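Local coordinates for protein ninB (Enterobacteria phage lambda, PDB 1PC6) that probably takes part in phage genetic recombination, with functional similarities to Escherichia coli RecFOR in the initiation of genetic exchange, at residues K3-I8 and R41-N46; Q83-N88 and N92-I97; F119-E122 and K126-D129. All coordinates share one frame; numbering follows the deposited sequence.

The three contacts run in series and share no secondary-structure element. Interaction 2, with 616 Å² buried, is a β-hairpin held by an antiparallel backbone ladder, asparagine side-chain bonds and valine packing. Interactions 1 and 3 bury 146 and 92 Å² and rest chiefly on E7 and L43 in one and W127 in the other. Interaction 1 is a surface contact in which a strand carboxylate meets a helix start; interaction 3 is partly buried and sets an indole against a helix backbone. Interactions 1 and 2 lie on opposite sides of the chain's centre and both touch the second subunit, interaction 3 only through F119. Interaction 3 comes nearer to interaction 1, about 7 Å between nearest atoms.

Interaction 1: K3-I8 and R41-N46; sequences KLTFEI and RSLDQN
E7 and L43 run past one another in opposite directions, the carboxylate of the glutamate reaching the backbone end of the leucine while the leucine methyl reaches back toward the strand. The evidence is a reversed pairing of atoms: E7 OE2 lies 3.4 Å from L43 CB, whereas L43 CD2 lies 3.8 Å from E7 CB. With CG opposite the backbone N (chi1 150°) and the chain extended beyond it, E7 spans the gap between strand and helix. There E7 OE2 accepts a weak bond from L43 N, 3.4 Å long with an N-H...O angle of 157°. The other oxygen, E7 OE1, sits 3.7 Å from L43 CD2, so the leucine passes alongside the acid group. T5 adds a looser apolar touch, its CG2 being 4.4 Å from L43 CD2.

The carboxylate thus stands at the start of helix 43-59, which opens with a capping box: S42 OG accepts from D44 N at 3.0 Å, and S42 N gives a weak bond to Q45 OE1. A helix start may favour the ionised form of E7. Strand 4-8 itself pairs in an antiparallel ladder with a strand of the second subunit, where V33 of that chain packs on T5 and E7. F6 points away from the helix start, and its ring packs on N16, A17 and A20 of helix 11-22.

Interaction 2: Q83-N88 and N92-I97; sequences QDVVPN and NGFVVI
The amides of N88 and N92 meet with their planes 70° apart, and the two side chains cross at about a right angle at the closed end of a β-hairpin. N88 OD1 takes N92 N on a lone pair, in the carbonyl plane, at 3.0 Å. From the same amide, ND2 gives a nearly straight bond to N92 OD1, also 3.0 Å, with the acceptor in the N88 amide plane. A water 2.8 Å from N88 ND2 continues the network to F94 O, while G93 N and G91 N add weak bonds to N88 OD1. Gripped at both ends, the N88 amide has its rotation fixed; a chi1 of 69° sets CG between the backbone N and the carbonyl carbon, turned in toward G93. The third flat group, the F94 ring, is approached obliquely by V85 CG1, P87 CA and V86 O.

Strands 84-87 and 94-97 run antiparallel, their directions 152° apart. D84 with I97 and V86 with V95 are hydrogen-bonded pairs; V95 N, for example, reaches V86 O at 2.8 Å. V85 with V96 and P87 with F94 are non-hydrogen-bonded pairs, a position that asks no N-H of the proline. V86 and V95 lie side by side on one face, CG1 to CG1 3.4 Å, and V86 CG1 also meets I97 CD1 at 3.8 Å. W62 of the second subunit packs on V86 and donates to P87 O. On the face carrying V85 and V96 their CG2 methyls are 3.6 Å apart. Beyond them, the amide of Q83 bonds the backbone of V96 in the second subunit, while Q83 CB lies 3.5 Å from V96 CG1 of its own chain.

Interaction 3: F119-E122 and K126-D129; sequences FGTE and KWSD
The short loop that joins helix 106-122 to helix 128-140 brings W127 against G120. Segment 119-122 lies on helix 106-122, and helix 128-140 starts within segment 126-129, with W127 at its N-cap position. The contact is small, 92 Å² in all, and the nearest CA atoms, G120 and K126, are still 8.2 Å apart; the gap is bridged by the indole rather than by the backbones.

The touching atom is CZ2, on the six-membered ring. W127 CZ2 lies 3.9 Å from G120 CA and 4.1 Å from G120 C, with T121 N a little farther at 4.3 Å. G120 presents no side chain, so the ring meets the helix backbone itself, and the approach is oblique to the ring plane. The CB of W127 does not point at the helix; the reach comes from the torsions. CG stands opposite the carbonyl carbon and beside the backbone N (chi1 -62°), and with chi2 at 112° the benzene half swings toward G120.

The indole also touches C52, D55 and V56 of helix 43-59, so W127 packs between helix 106-122 and helix 43-59. Two polar bonds hold the residues either side of W127 against helix 43-59: K126 O accepts from Q59 NE2, and S128 OG is bonded to D55 OD2. T121 stands at the border of the contact. Its hydroxyl is bonded to Q117 O, one turn back in its own helix, and T121 OG1 is 4.3 Å from W127 NE1, too far for a hydrogen bond.

Interaction 1: K3-I8 and R41-N46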
ATOM      1  N   LYS A   3      -6.392  -6.906 -16.296  1.00 81.46           N
ATOM      2  CA  LYS A   3      -5.092  -6.633 -15.686  1.00 78.77           C
ATOM      3  C   LYS A   3      -4.216  -7.883 -15.552  1.00 78.15           C
ATOM      4  O   LYS A   3      -4.692  -8.953 -15.150  1.00 77.82           O
ATOM      5  CB  LYS A   3      -5.261  -6.009 -14.301  1.00 76.65           C
ATOM      6  CG  LYS A   3      -3.939  -5.819 -13.569  1.00 74.82           C
ATOM      7  CD  LYS A   3      -4.133  -5.761 -12.056  1.00 76.33           C
ATOM      8  CE  LYS A   3      -2.793  -5.843 -11.318  1.00 76.90           C
ATOM      9  NZ  LYS A   3      -2.939  -5.846  -9.829  1.00 74.91           N
ATOM     10  N   LEU A   4      -2.936  -7.735 -15.889  1.00 75.87           N
ATOM     11  CA  LEU A   4      -1.974  -8.827 -15.785  1.00 72.28           C
ATOM     12  C   LEU A   4      -0.904  -8.497 -14.760  1.00 70.84           C
ATOM     13  O   LEU A   4      -0.466  -7.357 -14.647  1.00 70.74           O
ATOM     14  CB  LEU A   4      -1.301  -9.103 -17.128  1.00 69.41           C
ATOM     15  CG  LEU A   4      -2.153  -9.772 -18.197  1.00 67.94           C
ATOM     16  CD1 LEU A   4      -3.185  -8.787 -18.703  1.00 68.36           C
ATOM     17  CD2 LEU A   4      -1.266 -10.250 -19.327  1.00 66.71           C
ATOM     18  N   THR A   5      -0.484  -9.503 -14.010  1.00 70.35           N
ATOM     19  CA  THR A   5       0.544  -9.302 -13.005  1.00 70.83           C
ATOM     20  C   THR A   5       1.655 -10.336 -13.124  1.00 69.96           C
ATOM     21  O   THR A   5       1.404 -11.539 -13.199  1.00 69.32           O
ATOM     22  CB  THR A   5      -0.051  -9.351 -11.589  1.00 72.19           C
ATOM     23  OG1 THR A   5      -1.008  -8.291 -11.444  1.00 73.96           O
ATOM     24  CG2 THR A   5       1.054  -9.196 -10.538  1.00 72.49           C
ATOM     25  N   PHE A   6       2.888  -9.854 -13.149  1.00 69.58           N
ATOM     26  CA  PHE A   6       4.028 -10.731 -13.265  1.00 69.32           C
ATOM     27  C   PHE A   6       5.010 -10.475 -12.153  1.00 70.64           C
ATOM     28  O   PHE A   6       5.952  -9.709 -12.313  1.00 70.39           O
ATOM     29  CB  PHE A   6       4.753 -10.527 -14.597  1.00 67.86           C
ATOM     30  CG  PHE A   6       3.874 -10.660 -15.803  1.00 66.96           C
ATOM     31  CD1 PHE A   6       3.129  -9.579 -16.258  1.00 67.50           C
ATOM     32  CD2 PHE A   6       3.795 -11.865 -16.493  1.00 68.28           C
ATOM     33  CE1 PHE A   6       2.318  -9.697 -17.385  1.00 67.24           C
ATOM     34  CE2 PHE A   6       2.987 -11.994 -17.619  1.00 66.96           C
ATOM     35  CZ  PHE A   6       2.249 -10.907 -18.065  1.00 67.50           C
ATOM     36  N   GLU A   7       4.785 -11.093 -11.011  1.00 73.54           N
ATOM     37  CA  GLU A   7       5.736 -10.940  -9.932  1.00 77.81           C
ATOM     38  C   GLU A   7       6.989 -11.641 -10.454  1.00 78.84           C
ATOM     39  O   GLU A   7       6.946 -12.824 -10.794  1.00 78.35           O
ATOM     40  CB  GLU A   7       5.221 -11.639  -8.681  1.00 79.09           C
ATOM     41  CG  GLU A   7       6.299 -12.165  -7.771  1.00 81.81           C
ATOM     42  CD  GLU A   7       5.720 -12.893  -6.582  1.00 84.39           C
ATOM     43  OE1 GLU A   7       4.811 -13.732  -6.780  1.00 84.85           O
ATOM     44  OE2 GLU A   7       6.178 -12.628  -5.451  1.00 86.90           O
ATOM     45  N   ILE A   8       8.094 -10.912 -10.549  1.00 80.16           N
ATOM     46  CA  ILE A   8       9.322 -11.511 -11.044  1.00 80.01           C
ATOM     47  C   ILE A   8      10.073 -12.203  -9.919  1.00 82.84           C
ATOM     48  O   ILE A   8      10.606 -11.557  -9.011  1.00 82.93           O
ATOM     49  CB  ILE A   8      10.227 -10.467 -11.697  1.00 77.62           C
ATOM     50  CG1 ILE A   8       9.498  -9.842 -12.884  1.00 76.19           C
ATOM     51  CG2 ILE A   8      11.515 -11.117 -12.158  1.00 74.75           C
ATOM     52  CD1 ILE A   8      10.256  -8.729 -13.537  1.00 76.14           C
ATOM     53  N   ARG A  41       7.971  -7.226   1.031  1.00 89.87           N
ATOM     54  CA  ARG A  41       7.314  -8.454   1.448  1.00 89.99           C
ATOM     55  C   ARG A  41       6.717  -9.132   0.212  1.00 89.04           C
ATOM     56  O   ARG A  41       5.942  -8.520  -0.521  1.00 90.07           O
ATOM     57  CB  ARG A  41       6.223  -8.141   2.471  1.00 90.84           C
ATOM     58  N   SER A  42       7.095 -10.387  -0.022  1.00 87.02           N
ATOM     59  CA  SER A  42       6.600 -11.154  -1.165  1.00 84.56           C
ATOM     60  C   SER A  42       5.132 -10.909  -1.450  1.00 84.39           C
ATOM     61  O   SER A  42       4.398 -10.431  -0.597  1.00 85.40           O
ATOM     62  CB  SER A  42       6.793 -12.645  -0.927  1.00 84.22           C
ATOM     63  OG  SER A  42       6.013 -13.392  -1.843  1.00 81.47           O
ATOM     64  N   LEU A  43       4.705 -11.264  -2.655  1.00 84.35           N
ATOM     65  CA  LEU A  43       3.316 -11.091  -3.078  1.00 84.47           C
ATOM     66  C   LEU A  43       2.437 -12.149  -2.416  1.00 85.42           C
ATOM     67  O   LEU A  43       1.267 -11.913  -2.103  1.00 85.07           O
ATOM     68  CB  LEU A  43       3.222 -11.239  -4.598  1.00 82.88           C
ATOM     69  CG  LEU A  43       1.933 -10.828  -5.297  1.00 80.71           C
ATOM     70  CD1 LEU A  43       1.820  -9.319  -5.257  1.00 80.63           C
ATOM     71  CD2 LEU A  43       1.944 -11.317  -6.731  1.00 80.35           C
ATOM     72  N   ASP A  44       3.020 -13.324  -2.208  1.00 86.27           N
ATOM     73  CA  ASP A  44       2.310 -14.434  -1.599  1.00 86.35           C
ATOM     74  C   ASP A  44       2.156 -14.188  -0.101  1.00 85.28           C
ATOM     75  O   ASP A  44       1.095 -14.429   0.464  1.00 85.24           O
ATOM     76  CB  ASP A  44       3.074 -15.736  -1.852  1.00 88.83           C
ATOM     77  CG  ASP A  44       2.159 -16.941  -1.922  1.00 90.94           C
ATOM     78  OD1 ASP A  44       2.671 -18.078  -2.034  1.00 93.35           O
ATOM     79  OD2 ASP A  44       0.926 -16.743  -1.874  1.00 90.78           O
ATOM     80  N   GLN A  45       3.220 -13.712   0.539  1.00 84.23           N
ATOM     81  CA  GLN A  45       3.172 -13.427   1.965  1.00 83.39           C
ATOM     82  C   GLN A  45       1.954 -12.567   2.267  1.00 82.55           C
ATOM     83  O   GLN A  45       1.133 -12.911   3.116  1.00 84.01           O
ATOM     84  CB  GLN A  45       4.410 -12.656   2.412  1.00 84.65           C
ATOM     85  CG  GLN A  45       5.710 -13.408   2.355  1.00 86.44           C
ATOM     86  CD  GLN A  45       6.834 -12.605   2.982  1.00 88.49           C
ATOM     87  OE1 GLN A  45       7.164 -11.508   2.523  1.00 89.35           O
ATOM     88  NE2 GLN A  45       7.418 -13.139   4.048  1.00 89.36           N
ATOM     89  N   ASN A  46       1.848 -11.439   1.569  1.00 79.87           N
ATOM     90  CA  ASN A  46       0.738 -10.521   1.767  1.00 77.75           C
ATOM     91  C   ASN A  46      -0.611 -11.212   1.799  1.00 75.35           C
ATOM     92  O   ASN A  46      -1.415 -10.951   2.693  1.00 76.54           O
ATOM     93  CB  ASN A  46       0.744  -9.431   0.694  1.00 79.36           C
ATOM     94  CG  ASN A  46       1.412  -8.156   1.171  1.00 81.69           C
ATOM     95  OD1 ASN A  46       2.586  -8.152   1.554  1.00 83.17           O
ATOM     96  ND2 ASN A  46       0.662  -7.067   1.159  1.00 82.38           N
TER

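Interaction 2: Q83-N88 and N92-I97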
ATOM      1  N   GLN A  83       3.673   3.887  18.072  1.00 53.08           N
ATOM      2  CA  GLN A  83       3.154   4.774  17.046  1.00 50.77           C
ATOM      3  C   GLN A  83       3.818   6.132  17.187  1.00 50.63           C
ATOM      4  O   GLN A  83       3.984   6.602  18.305  1.00 52.66           O
ATOM      5  CB  GLN A  83       1.647   4.929  17.209  1.00 47.07           C
ATOM      6  CG  GLN A  83       0.876   3.657  16.981  1.00 45.29           C
ATOM      7  CD  GLN A  83      -0.601   3.915  16.833  1.00 45.31           C
ATOM      8  OE1 GLN A  83      -1.255   4.375  17.767  1.00 45.99           O
ATOM      9  NE2 GLN A  83      -1.136   3.632  15.653  1.00 43.55           N
ATOM     10  N   ASP A  84       4.203   6.760  16.076  1.00 48.16           N
ATOM     11  CA  ASP A  84       4.828   8.084  16.156  1.00 47.90           C
ATOM     12  C   ASP A  84       3.773   9.178  16.248  1.00 45.58           C
ATOM     13  O   ASP A  84       2.660   9.003  15.784  1.00 47.80           O
ATOM     14  CB  ASP A  84       5.734   8.356  14.946  1.00 49.35           C
ATOM     15  CG  ASP A  84       7.090   7.686  15.069  1.00 53.19           C
ATOM     16  OD1 ASP A  84       7.489   7.374  16.209  1.00 58.07           O
ATOM     17  OD2 ASP A  84       7.772   7.483  14.043  1.00 55.39           O
ATOM     18  N   VAL A  85       4.121  10.302  16.857  1.00 43.26           N
ATOM     19  CA  VAL A  85       3.184  11.410  16.989  1.00 42.75           C
ATOM     20  C   VAL A  85       3.757  12.625  16.298  1.00 42.85           C
ATOM     21  O   VAL A  85       4.956  12.857  16.368  1.00 44.34           O
ATOM     22  CB  VAL A  85       2.946  11.779  18.455  1.00 41.25           C
ATOM     23  CG1 VAL A  85       2.024  12.981  18.539  1.00 38.75           C
ATOM     24  CG2 VAL A  85       2.348  10.599  19.191  1.00 42.88           C
ATOM     25  N   VAL A  86       2.909  13.419  15.655  1.00 42.20           N
ATOM     26  CA  VAL A  86       3.403  14.600  14.957  1.00 40.43           C
ATOM     27  C   VAL A  86       2.362  15.738  14.948  1.00 40.22           C
ATOM     28  O   VAL A  86       1.167  15.488  15.117  1.00 40.16           O
ATOM     29  CB  VAL A  86       3.812  14.190  13.524  1.00 39.15           C
ATOM     30  CG1 VAL A  86       2.574  13.979  12.663  1.00 39.70           C
ATOM     31  CG2 VAL A  86       4.752  15.207  12.940  1.00 40.63           C
ATOM     32  N   PRO A  87       2.807  17.006  14.782  1.00 40.06           N
ATOM     33  CA  PRO A  87       1.885  18.153  14.763  1.00 40.67           C
ATOM     34  C   PRO A  87       0.958  18.126  13.560  1.00 43.01           C
ATOM     35  O   PRO A  87       1.402  17.859  12.449  1.00 44.85           O
ATOM     36  CB  PRO A  87       2.824  19.351  14.716  1.00 37.96           C
ATOM     37  CG  PRO A  87       4.042  18.859  15.407  1.00 38.69           C
ATOM     38  CD  PRO A  87       4.202  17.473  14.857  1.00 39.36           C
ATOM     39  N   ASN A  88      -0.323  18.414  13.769  1.00 45.06           N
ATOM     40  CA  ASN A  88      -1.274  18.408  12.659  1.00 45.98           C
ATOM     41  C   ASN A  88      -1.065  19.608  11.740  1.00 46.79           C
ATOM     42  O   ASN A  88      -0.262  20.493  12.042  1.00 45.97           O
ATOM     43  CB  ASN A  88      -2.730  18.354  13.169  1.00 45.77           C
ATOM     44  CG  ASN A  88      -3.186  19.632  13.868  1.00 44.97           C
ATOM     45  OD1 ASN A  88      -2.463  20.622  13.956  1.00 44.82           O
ATOM     46  ND2 ASN A  88      -4.414  19.604  14.364  1.00 43.57           N
ATOM     47  N   ASN A  92      -2.637  22.984  15.732  1.00 48.00           N
ATOM     48  CA  ASN A  92      -3.279  23.203  17.011  1.00 47.85           C
ATOM     49  C   ASN A  92      -3.592  21.873  17.668  1.00 47.37           C
ATOM     50  O   ASN A  92      -4.296  21.800  18.677  1.00 48.37           O
ATOM     51  CB  ASN A  92      -4.568  23.994  16.808  1.00 47.43           C
ATOM     52  CG  ASN A  92      -5.427  23.422  15.707  1.00 47.28           C
ATOM     53  OD1 ASN A  92      -5.437  22.215  15.471  1.00 51.09           O
ATOM     54  ND2 ASN A  92      -6.164  24.285  15.034  1.00 48.06           N
ATOM     55  N   GLY A  93      -3.069  20.812  17.087  1.00 44.44           N
ATOM     56  CA  GLY A  93      -3.336  19.515  17.644  1.00 42.57           C
ATOM     57  C   GLY A  93      -2.300  18.571  17.123  1.00 42.79           C
ATOM     58  O   GLY A  93      -1.292  18.985  16.553  1.00 42.00           O
ATOM     59  N   PHE A  94      -2.566  17.288  17.290  1.00 43.28           N
ATOM     60  CA  PHE A  94      -1.615  16.295  16.865  1.00 41.77           C
ATOM     61  C   PHE A  94      -2.238  15.147  16.101  1.00 41.94           C
ATOM     62  O   PHE A  94      -3.456  14.915  16.146  1.00 43.33           O
ATOM     63  CB  PHE A  94      -0.860  15.783  18.102  1.00 39.69           C
ATOM     64  CG  PHE A  94      -0.072  16.852  18.794  1.00 37.73           C
ATOM     65  CD1 PHE A  94       1.253  17.095  18.443  1.00 38.76           C
ATOM     66  CD2 PHE A  94      -0.685  17.691  19.722  1.00 38.60           C
ATOM     67  CE1 PHE A  94       1.961  18.168  19.001  1.00 39.57           C
ATOM     68  CE2 PHE A  94       0.013  18.770  20.287  1.00 39.95           C
ATOM     69  CZ  PHE A  94       1.338  19.010  19.923  1.00 40.02           C
ATOM     70  N   VAL A  95      -1.376  14.448  15.374  1.00 40.67           N
ATOM     71  CA  VAL A  95      -1.773  13.289  14.611  1.00 40.42           C
ATOM     72  C   VAL A  95      -0.788  12.175  14.939  1.00 37.86           C
ATOM     73  O   VAL A  95       0.431  12.365  14.881  1.00 34.68           O
ATOM     74  CB  VAL A  95      -1.801  13.586  13.079  1.00 41.64           C
ATOM     75  CG1 VAL A  95      -0.751  14.600  12.726  1.00 43.29           C
ATOM     76  CG2 VAL A  95      -1.574  12.296  12.293  1.00 42.90           C
ATOM     77  N   VAL A  96      -1.340  11.029  15.329  1.00 37.05           N
ATOM     78  CA  VAL A  96      -0.543   9.862  15.677  1.00 37.68           C
ATOM     79  C   VAL A  96      -0.494   8.957  14.461  1.00 38.97           C
ATOM     80  O   VAL A  96      -1.519   8.670  13.850  1.00 41.42           O
ATOM     81  CB  VAL A  96      -1.151   9.108  16.864  1.00 36.80           C
ATOM     82  CG1 VAL A  96      -0.453   7.778  17.046  1.00 35.84           C
ATOM     83  CG2 VAL A  96      -1.019   9.943  18.119  1.00 34.04           C
ATOM     84  N   ILE A  97       0.706   8.516  14.114  1.00 38.81           N
ATOM     85  CA  ILE A  97       0.910   7.688  12.942  1.00 40.06           C
ATOM     86  C   ILE A  97       1.455   6.319  13.284  1.00 43.67           C
ATOM     87  O   ILE A  97       2.418   6.201  14.049  1.00 43.14           O
ATOM     88  CB  ILE A  97       1.913   8.358  11.974  1.00 39.39           C
ATOM     89  CG1 ILE A  97       1.473   9.797  11.686  1.00 37.13           C
ATOM     90  CG2 ILE A  97       2.080   7.510  10.706  1.00 35.13           C
ATOM     91  CD1 ILE A  97       2.464  10.580  10.876  1.00 35.41           C
TER
HETATM   92  O   HOH W   1      -5.076  16.922  14.761  1.00 42.75           O

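Interaction 3: F119-E122 and K126-D129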
ATOM      1  N   PHE A 119      -2.159 -14.341  18.469  1.00 45.86           N
ATOM      2  CA  PHE A 119      -3.345 -13.679  18.983  1.00 43.73           C
ATOM      3  C   PHE A 119      -4.606 -14.424  18.571  1.00 42.24           C
ATOM      4  O   PHE A 119      -5.445 -14.743  19.404  1.00 40.32           O
ATOM      5  CB  PHE A 119      -3.431 -12.252  18.454  1.00 43.64           C
ATOM      6  CG  PHE A 119      -4.707 -11.564  18.820  1.00 43.09           C
ATOM      7  CD1 PHE A 119      -4.875 -11.009  20.074  1.00 44.09           C
ATOM      8  CD2 PHE A 119      -5.758 -11.513  17.929  1.00 41.18           C
ATOM      9  CE1 PHE A 119      -6.083 -10.407  20.432  1.00 44.49           C
ATOM     10  CE2 PHE A 119      -6.961 -10.920  18.280  1.00 41.42           C
ATOM     11  CZ  PHE A 119      -7.125 -10.366  19.534  1.00 41.94           C
ATOM     12  N   GLY A 120      -4.741 -14.694  17.278  1.00 41.92           N
ATOM     13  CA  GLY A 120      -5.924 -15.389  16.795  1.00 43.45           C
ATOM     14  C   GLY A 120      -6.067 -16.802  17.320  1.00 43.27           C
ATOM     15  O   GLY A 120      -7.164 -17.316  17.523  1.00 42.02           O
ATOM     16  N   THR A 121      -4.928 -17.430  17.539  1.00 44.26           N
ATOM     17  CA  THR A 121      -4.885 -18.779  18.038  1.00 44.74           C
ATOM     18  C   THR A 121      -5.551 -18.940  19.389  1.00 47.12           C
ATOM     19  O   THR A 121      -6.409 -19.800  19.564  1.00 48.30           O
ATOM     20  CB  THR A 121      -3.458 -19.228  18.134  1.00 44.32           C
ATOM     21  OG1 THR A 121      -2.915 -19.272  16.815  1.00 45.65           O
ATOM     22  CG2 THR A 121      -3.369 -20.583  18.760  1.00 43.48           C
ATOM     23  N   GLU A 122      -5.160 -18.125  20.353  1.00 49.33           N
ATOM     24  CA  GLU A 122      -5.772 -18.245  21.664  1.00 52.18           C
ATOM     25  C   GLU A 122      -7.192 -17.714  21.678  1.00 52.74           C
ATOM     26  O   GLU A 122      -7.885 -17.831  22.685  1.00 52.94           O
ATOM     27  CB  GLU A 122      -4.938 -17.528  22.730  1.00 53.80           C
ATOM     28  CG  GLU A 122      -4.592 -16.096  22.421  1.00 57.75           C
ATOM     29  CD  GLU A 122      -3.882 -15.417  23.581  1.00 60.45           C
ATOM     30  OE1 GLU A 122      -2.865 -15.956  24.067  1.00 61.88           O
ATOM     31  OE2 GLU A 122      -4.339 -14.335  24.009  1.00 64.67           O
ATOM     32  N   LYS A 126     -10.749 -19.432  13.502  1.00 52.41           N
ATOM     33  CA  LYS A 126     -10.656 -20.461  12.478  1.00 52.02           C
ATOM     34  C   LYS A 126     -10.011 -19.758  11.288  1.00 51.01           C
ATOM     35  O   LYS A 126     -10.553 -18.777  10.782  1.00 50.76           O
ATOM     36  CB  LYS A 126     -12.045 -20.970  12.089  1.00 53.74           C
ATOM     37  CG  LYS A 126     -12.009 -22.014  10.979  1.00 56.47           C
ATOM     38  CD  LYS A 126     -13.400 -22.361  10.447  1.00 58.40           C
ATOM     39  CE  LYS A 126     -13.318 -23.242   9.194  1.00 57.94           C
ATOM     40  NZ  LYS A 126     -12.512 -24.481   9.416  1.00 58.64           N
ATOM     41  N   TRP A 127      -8.851 -20.241  10.853  1.00 50.98           N
ATOM     42  CA  TRP A 127      -8.134 -19.625   9.736  1.00 52.11           C
ATOM     43  C   TRP A 127      -8.689 -20.028   8.383  1.00 53.87           C
ATOM     44  O   TRP A 127      -8.694 -21.204   8.032  1.00 53.37           O
ATOM     45  CB  TRP A 127      -6.660 -19.978   9.821  1.00 53.66           C
ATOM     46  CG  TRP A 127      -6.037 -19.453  11.059  1.00 56.22           C
ATOM     47  CD1 TRP A 127      -5.568 -20.177  12.115  1.00 56.63           C
ATOM     48  CD2 TRP A 127      -5.852 -18.075  11.400  1.00 57.31           C
ATOM     49  NE1 TRP A 127      -5.104 -19.335  13.099  1.00 57.93           N
ATOM     50  CE2 TRP A 127      -5.266 -18.037  12.684  1.00 58.06           C
ATOM     51  CE3 TRP A 127      -6.129 -16.867  10.745  1.00 56.11           C
ATOM     52  CZ2 TRP A 127      -4.948 -16.833  13.328  1.00 57.28           C
ATOM     53  CZ3 TRP A 127      -5.814 -15.673  11.384  1.00 55.75           C
ATOM     54  CH2 TRP A 127      -5.230 -15.667  12.662  1.00 55.79           C
ATOM     55  N   SER A 128      -9.140 -19.027   7.627  1.00 57.24           N
ATOM     56  CA  SER A 128      -9.761 -19.218   6.311  1.00 59.73           C
ATOM     57  C   SER A 128      -8.837 -19.764   5.241  1.00 62.29           C
ATOM     58  O   SER A 128      -9.269 -20.536   4.371  1.00 62.44           O
ATOM     59  CB  SER A 128     -10.357 -17.897   5.811  1.00 58.45           C
ATOM     60  OG  SER A 128      -9.338 -16.928   5.587  1.00 60.33           O
ATOM     61  N   ASP A 129      -7.575 -19.344   5.303  1.00 65.18           N
ATOM     62  CA  ASP A 129      -6.575 -19.763   4.338  1.00 66.84           C
ATOM     63  C   ASP A 129      -6.345 -21.262   4.434  1.00 67.40           C
ATOM     64  O   ASP A 129      -6.261 -21.942   3.410  1.00 65.77           O
ATOM     65  CB  ASP A 129      -5.277 -18.993   4.572  1.00 69.07           C
ATOM     66  CG  ASP A 129      -4.611 -18.586   3.275  1.00 71.11           C
ATOM     67  OD1 ASP A 129      -5.329 -18.151   2.346  1.00 71.32           O
ATOM     68  OD2 ASP A 129      -3.372 -18.689   3.185  1.00 74.84           O
TER